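Local coordinates for protein histone-lysine N-methyltransferase SETMAR (Homo sapiens, PDB 3BO5) that methylates lysine in histone H3 through its SET domain and, fused to a mariner transposase, takes part in DNA double-strand break repair, at residues L140-E154 with L231-L245. The protein carries 2 engineered substitutions. Numbering follows the deposited sequence.
Sequences LRTLEFIPKGRFVCE and LALFAAKDIVPEEEL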
loop_
_atom_site.group_PDB
_atom_site.type_symbol
_atom_site.label_atom_id
_atom_site.label_comp_id
_atom_site.label_asym_id
_atom_site.label_seq_id
_atom_site.Cartn_x
_atom_site.Cartn_y
_atom_site.Cartn_z
ATOM N N LEU A 140 -8.805 -8.144 -4.647
ATOM C CA LEU A 140 -8.334 -7.325 -5.811
ATOM C C LEU A 140 -7.513 -8.250 -6.665
ATOM O O LEU A 140 -6.607 -8.962 -6.175
ATOM C CB LEU A 140 -7.502 -6.155 -5.317
ATOM C CG LEU A 140 -7.221 -5.100 -6.392
ATOM C CD1 LEU A 140 -8.510 -4.377 -6.692
ATOM C CD2 LEU A 140 -6.157 -4.119 -5.877
ATOM N N ARG A 141 -7.797 -8.212 -7.974
ATOM C CA ARG A 141 -6.920 -8.941 -8.886
ATOM C C ARG A 141 -6.520 -8.036 -10.045
ATOM O O ARG A 141 -7.117 -7.031 -10.273
ATOM C CB ARG A 141 -7.563 -10.263 -9.390
ATOM C CG ARG A 141 -8.819 -10.030 -10.232
ATOM C CD ARG A 141 -9.425 -11.402 -10.603
ATOM N NE ARG A 141 -10.781 -11.218 -11.110
ATOM C CZ ARG A 141 -11.643 -12.238 -11.245
ATOM N NH1 ARG A 141 -11.245 -13.482 -10.899
ATOM N NH2 ARG A 141 -12.855 -12.057 -11.726
ATOM N N THR A 142 -5.434 -8.427 -10.685
ATOM C CA THR A 142 -5.044 -7.704 -11.875
ATOM C C THR A 142 -5.740 -8.326 -13.100
ATOM O O THR A 142 -5.919 -9.554 -13.195
ATOM C CB THR A 142 -3.540 -7.692 -12.028
ATOM O OG1 THR A 142 -3.227 -6.946 -13.203
ATOM C CG2 THR A 142 -2.920 -9.089 -12.160
ATOM N N LEU A 143 -6.095 -7.478 -14.050
ATOM C CA LEU A 143 -6.620 -8.012 -15.307
ATOM C C LEU A 143 -5.544 -8.044 -16.340
ATOM O O LEU A 143 -5.830 -8.416 -17.512
ATOM C CB LEU A 143 -7.764 -7.133 -15.838
ATOM C CG LEU A 143 -8.957 -7.041 -14.934
ATOM C CD1 LEU A 143 -10.036 -6.049 -15.453
ATOM C CD2 LEU A 143 -9.512 -8.403 -14.651
ATOM N N GLU A 144 -4.340 -7.703 -15.961
ATOM C CA GLU A 144 -3.226 -7.790 -16.897
ATOM C C GLU A 144 -1.911 -8.174 -16.293
ATOM O O GLU A 144 -1.730 -8.153 -15.076
ATOM C CB GLU A 144 -3.092 -6.495 -17.631
ATOM C CG GLU A 144 -2.997 -5.307 -16.801
ATOM C CD GLU A 144 -2.984 -4.015 -17.653
ATOM O OE1 GLU A 144 -3.749 -3.086 -17.357
ATOM O OE2 GLU A 144 -2.275 -3.986 -18.700
ATOM N N PHE A 145 -0.963 -8.574 -17.143
ATOM C CA PHE A 145 0.298 -9.013 -16.655
ATOM C C PHE A 145 1.010 -7.873 -15.919
ATOM O O PHE A 145 1.095 -6.781 -16.442
ATOM C CB PHE A 145 1.182 -9.431 -17.828
ATOM C CG PHE A 145 2.414 -10.121 -17.413
ATOM C CD1 PHE A 145 2.393 -11.476 -17.065
ATOM C CD2 PHE A 145 3.614 -9.461 -17.420
ATOM C CE1 PHE A 145 3.566 -12.115 -16.668
ATOM C CE2 PHE A 145 4.806 -10.121 -17.060
ATOM C CZ PHE A 145 4.772 -11.436 -16.666
ATOM N N ILE A 146 1.573 -8.159 -14.745
ATOM C CA ILE A 146 2.412 -7.190 -14.061
ATOM C C ILE A 146 3.830 -7.757 -13.870
ATOM O O ILE A 146 4.031 -8.698 -13.147
ATOM C CB ILE A 146 1.809 -6.876 -12.679
ATOM C CG1 ILE A 146 0.404 -6.298 -12.834
ATOM C CG2 ILE A 146 2.761 -5.805 -11.943
ATOM C CD1 ILE A 146 -0.332 -6.075 -11.487
ATOM N N PRO A 147 4.819 -7.143 -14.503
ATOM C CA PRO A 147 6.211 -7.550 -14.308
ATOM C C PRO A 147 6.663 -7.392 -12.890
ATOM O O PRO A 147 6.327 -6.412 -12.223
ATOM C CB PRO A 147 6.997 -6.573 -15.220
ATOM C CG PRO A 147 5.987 -6.203 -16.304
ATOM C CD PRO A 147 4.684 -6.046 -15.477
ATOM N N LYS A 148 7.488 -8.321 -12.452
ATOM C CA LYS A 148 8.153 -8.269 -11.155
ATOM C C LYS A 148 8.773 -6.918 -10.928
ATOM O O LYS A 148 9.479 -6.397 -11.773
ATOM C CB LYS A 148 9.267 -9.284 -11.146
ATOM C CG LYS A 148 10.037 -9.354 -9.855
ATOM C CD LYS A 148 11.020 -10.537 -9.835
ATOM C CE LYS A 148 11.770 -10.526 -8.534
ATOM N NZ LYS A 148 12.571 -11.769 -8.328
ATOM N N GLY A 149 8.498 -6.354 -9.757
ATOM C CA GLY A 149 9.086 -5.105 -9.374
ATOM C C GLY A 149 8.243 -3.894 -9.649
ATOM O O GLY A 149 8.513 -2.834 -9.102
ATOM N N ARG A 150 7.232 -4.020 -10.479
ATOM C CA ARG A 150 6.412 -2.879 -10.861
ATOM C C ARG A 150 5.500 -2.426 -9.714
ATOM O O ARG A 150 5.028 -3.241 -8.893
ATOM C CB ARG A 150 5.565 -3.221 -12.083
ATOM C CG ARG A 150 6.446 -3.184 -13.361
ATOM C CD ARG A 150 6.941 -1.766 -13.781
ATOM N NE ARG A 150 5.826 -0.897 -14.114
ATOM C CZ ARG A 150 5.059 -0.966 -15.204
ATOM N NH1 ARG A 150 5.415 -1.795 -16.181
ATOM N NH2 ARG A 150 3.983 -0.180 -15.336
ATOM N N PHE A 151 5.294 -1.103 -9.613
ATOM C CA PHE A 151 4.394 -0.567 -8.598
ATOM C C PHE A 151 3.001 -0.980 -8.947
ATOM O O PHE A 151 2.537 -0.810 -10.082
ATOM C CB PHE A 151 4.482 0.990 -8.628
ATOM C CG PHE A 151 3.436 1.653 -7.769
ATOM C CD1 PHE A 151 3.499 1.470 -6.364
ATOM C CD2 PHE A 151 2.425 2.416 -8.347
ATOM C CE1 PHE A 151 2.476 2.099 -5.503
ATOM C CE2 PHE A 151 1.423 2.992 -7.527
ATOM C CZ PHE A 151 1.471 2.855 -6.107
ATOM N N VAL A 152 2.303 -1.440 -7.933
ATOM C CA VAL A 152 0.951 -1.929 -8.116
ATOM C C VAL A 152 -0.088 -0.932 -7.569
ATOM O O VAL A 152 -0.865 -0.354 -8.304
ATOM C CB VAL A 152 0.806 -3.307 -7.479
ATOM C CG1 VAL A 152 -0.642 -3.793 -7.516
ATOM C CG2 VAL A 152 1.640 -4.293 -8.360
ATOM N N CYS A 153 -0.022 -0.694 -6.260
ATOM C CA CYS A 153 -0.923 0.319 -5.702
ATOM C C CYS A 153 -0.456 0.693 -4.304
ATOM O O CYS A 153 0.338 -0.013 -3.710
ATOM C CB CYS A 153 -2.396 -0.149 -5.675
ATOM S SG CYS A 153 -2.660 -1.546 -4.560
ATOM N N GLU A 154 -0.949 1.836 -3.821
ATOM C CA GLU A 154 -0.776 2.133 -2.366
ATOM C C GLU A 154 -1.825 1.452 -1.535
ATOM O O GLU A 154 -2.842 0.992 -1.996
ATOM C CB GLU A 154 -0.943 3.647 -2.077
ATOM C CG GLU A 154 0.134 4.448 -2.638
ATOM C CD GLU A 154 -0.075 5.941 -2.319
ATOM O OE1 GLU A 154 0.192 6.740 -3.221
ATOM O OE2 GLU A 154 -0.522 6.307 -1.168
ATOM N N LEU A 231 2.352 3.751 1.540
ATOM C CA LEU A 231 2.530 2.316 1.797
ATOM C C LEU A 231 2.378 1.676 0.442
ATOM O O LEU A 231 1.292 1.386 -0.018
ATOM C CB LEU A 231 1.436 1.811 2.758
ATOM C CG LEU A 231 1.468 2.491 4.139
ATOM C CD1 LEU A 231 0.507 1.717 5.063
ATOM C CD2 LEU A 231 2.849 2.683 4.715
ATOM N N ALA A 232 3.522 1.547 -0.214
ATOM C CA ALA A 232 3.505 1.254 -1.669
ATOM C C ALA A 232 3.672 -0.225 -1.892
ATOM O O ALA A 232 4.654 -0.780 -1.404
ATOM C CB ALA A 232 4.652 2.029 -2.311
ATOM N N LEU A 233 2.771 -0.857 -2.651
ATOM C CA LEU A 233 2.861 -2.340 -2.865
ATOM C C LEU A 233 3.430 -2.490 -4.269
ATOM O O LEU A 233 2.937 -1.880 -5.233
ATOM C CB LEU A 233 1.484 -3.012 -2.861
ATOM C CG LEU A 233 1.054 -2.957 -1.386
ATOM C CD1 LEU A 233 -0.206 -2.229 -1.045
ATOM C CD2 LEU A 233 1.381 -4.204 -0.628
ATOM N N PHE A 234 4.535 -3.259 -4.301
ATOM C CA PHE A 234 5.197 -3.611 -5.588
ATOM C C PHE A 234 5.075 -5.077 -5.845
ATOM O O PHE A 234 5.015 -5.884 -4.912
ATOM C CB PHE A 234 6.703 -3.241 -5.528
ATOM C CG PHE A 234 6.974 -1.755 -5.416
ATOM C CD1 PHE A 234 7.239 -1.006 -6.538
ATOM C CD2 PHE A 234 7.012 -1.166 -4.154
ATOM C CE1 PHE A 234 7.511 0.364 -6.416
ATOM C CE2 PHE A 234 7.214 0.215 -4.026
ATOM C CZ PHE A 234 7.472 0.964 -5.113
ATOM N N ALA A 235 5.035 -5.447 -7.132
ATOM C CA ALA A 235 4.978 -6.881 -7.426
ATOM C C ALA A 235 6.273 -7.555 -7.010
ATOM O O ALA A 235 7.353 -7.116 -7.430
ATOM C CB ALA A 235 4.747 -7.069 -8.949
ATOM N N ALA A 236 6.152 -8.636 -6.217
ATOM C CA ALA A 236 7.322 -9.358 -5.708
ATOM C C ALA A 236 7.804 -10.419 -6.742
ATOM O O ALA A 236 8.905 -11.028 -6.617
ATOM C CB ALA A 236 6.986 -10.028 -4.424
ATOM N N LYS A 237 6.940 -10.670 -7.696
ATOM C CA LYS A 237 7.151 -11.687 -8.753
ATOM C C LYS A 237 6.315 -11.284 -9.960
ATOM O O LYS A 237 5.477 -10.394 -9.843
ATOM C CB LYS A 237 6.787 -13.098 -8.263
ATOM C CG LYS A 237 5.407 -13.217 -7.663
ATOM C CD LYS A 237 5.327 -14.466 -6.721
ATOM C CE LYS A 237 5.668 -14.188 -5.234
ATOM N NZ LYS A 237 5.717 -15.540 -4.511
ATOM N N ASP A 238 6.471 -11.914 -11.116
ATOM C CA ASP A 238 5.555 -11.618 -12.199
ATOM C C ASP A 238 4.148 -12.100 -11.799
ATOM O O ASP A 238 3.999 -13.237 -11.274
ATOM C CB ASP A 238 5.951 -12.406 -13.457
ATOM C CG ASP A 238 7.194 -11.873 -14.138
ATOM O OD1 ASP A 238 7.698 -10.750 -13.833
ATOM O OD2 ASP A 238 7.737 -12.617 -15.016
ATOM N N ILE A 239 3.176 -11.254 -12.013
ATOM C CA ILE A 239 1.765 -11.582 -11.666
ATOM C C ILE A 239 0.982 -11.642 -12.980
ATOM O O ILE A 239 1.086 -10.766 -13.825
ATOM C CB ILE A 239 1.225 -10.436 -10.787
ATOM C CG1 ILE A 239 2.114 -10.362 -9.525
ATOM C CG2 ILE A 239 -0.273 -10.676 -10.500
ATOM C CD1 ILE A 239 1.830 -9.138 -8.632
ATOM N N VAL A 240 0.207 -12.709 -13.137
ATOM C CA VAL A 240 -0.376 -12.952 -14.435
ATOM C C VAL A 240 -1.775 -12.414 -14.490
ATOM O O VAL A 240 -2.383 -12.129 -13.444
ATOM C CB VAL A 240 -0.366 -14.493 -14.725
ATOM C CG1 VAL A 240 1.041 -14.959 -14.687
ATOM C CG2 VAL A 240 -1.329 -15.306 -13.784
ATOM N N PRO A 241 -2.369 -12.288 -15.691
ATOM C CA PRO A 241 -3.719 -11.791 -15.721
ATOM C C PRO A 241 -4.687 -12.636 -14.877
ATOM O O PRO A 241 -4.623 -13.867 -14.870
ATOM C CB PRO A 241 -4.084 -11.846 -17.217
ATOM C CG PRO A 241 -2.699 -11.687 -17.897
ATOM C CD PRO A 241 -1.806 -12.554 -17.039
ATOM N N GLU A 242 -5.561 -11.932 -14.163
ATOM C CA GLU A 242 -6.591 -12.525 -13.288
ATOM C C GLU A 242 -6.021 -13.053 -11.976
ATOM O O GLU A 242 -6.808 -13.531 -11.144
ATOM C CB GLU A 242 -7.462 -13.600 -13.959
ATOM C CG GLU A 242 -8.343 -12.983 -15.047
ATOM C CD GLU A 242 -9.291 -13.978 -15.789
ATOM O OE1 GLU A 242 -9.448 -15.121 -15.366
ATOM O OE2 GLU A 242 -9.809 -13.600 -16.857
ATOM N N GLU A 243 -4.731 -12.902 -11.773
ATOM C CA GLU A 243 -4.124 -13.403 -10.551
ATOM C C GLU A 243 -4.565 -12.434 -9.466
ATOM O O GLU A 243 -4.396 -11.192 -9.593
ATOM C CB GLU A 243 -2.585 -13.393 -10.610
ATOM C CG GLU A 243 -1.976 -14.088 -9.407
ATOM C CD GLU A 243 -0.499 -14.296 -9.550
ATOM O OE1 GLU A 243 -0.024 -14.390 -10.712
ATOM O OE2 GLU A 243 0.213 -14.417 -8.515
ATOM N N GLU A 244 -4.991 -13.024 -8.368
ATOM C CA GLU A 244 -5.342 -12.202 -7.194
ATOM C C GLU A 244 -4.097 -11.597 -6.559
ATOM O O GLU A 244 -3.022 -12.227 -6.516
ATOM C CB GLU A 244 -6.019 -13.025 -6.121
ATOM C CG GLU A 244 -6.349 -12.191 -4.841
ATOM C CD GLU A 244 -7.249 -12.932 -3.864
ATOM O OE1 GLU A 244 -7.430 -14.192 -4.007
ATOM O OE2 GLU A 244 -7.766 -12.279 -2.906
ATOM N N LEU A 245 -4.240 -10.334 -6.140
ATOM C CA LEU A 245 -3.111 -9.562 -5.567
ATOM C C LEU A 245 -3.201 -9.710 -4.042
ATOM O O LEU A 245 -4.326 -9.598 -3.491
ATOM C CB LEU A 245 -3.271 -8.097 -5.952
ATOM C CG LEU A 245 -3.186 -7.882 -7.475
ATOM C CD1 LEU A 245 -3.654 -6.484 -7.801
ATOM C CD2 LEU A 245 -1.755 -8.077 -7.977
HETATM O O HOH W 1 -6.953 -9.649 -2.902
HETATM O O HOH W 2 -8.814 -14.800 -10.088
HETATM O O HOH W 3 10.472 -13.415 -6.792
HETATM O O HOH W 4 -0.115 4.828 0.994
#
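K148 runs its side chain along the backbone of 236-238. Its CB sits 3.4 Å from D238 OD1, CG and CD pass A236 O and K237 CA, and CE comes within 3.5 Å of A236 O; from there NZ reaches the same carbonyl through water 3. With CG anti to the backbone N (chi1 -179°) and the chain extended beyond it, the lysine lies alongside the loop. D238 OD1 takes the K148 amide N at 2.8 Å on its anti lone pair, while D238 CG packs 3.5 Å from F145 CZ, with the carboxylate and ring planes 62° apart. Nearby, I146 and I239 exchange two backbone hydrogen bonds, and their side chains meet through the CB atoms.

The two segments pair antiparallel at both ends, 151-154 with 231-235 in one sheet of the SET domain and 140-142 with 244-245 in another. A classic beta bulge interrupts the first pairing: V152 and C153 both face L233, whose O accepts the V152 N at 2.8 Å and the C153 N weakly. Beside it the edge of F151 points into the face of F234, planes at 66°. Between the sheets, V152 CG1 meets L245 CD1 tip to tip at 4.0 Å. Next to L245, E244 turns its carboxylate to K136 in a salt bridge and to N210 in a hydrogen bond, two residues that bind S-adenosyl-L-methionine.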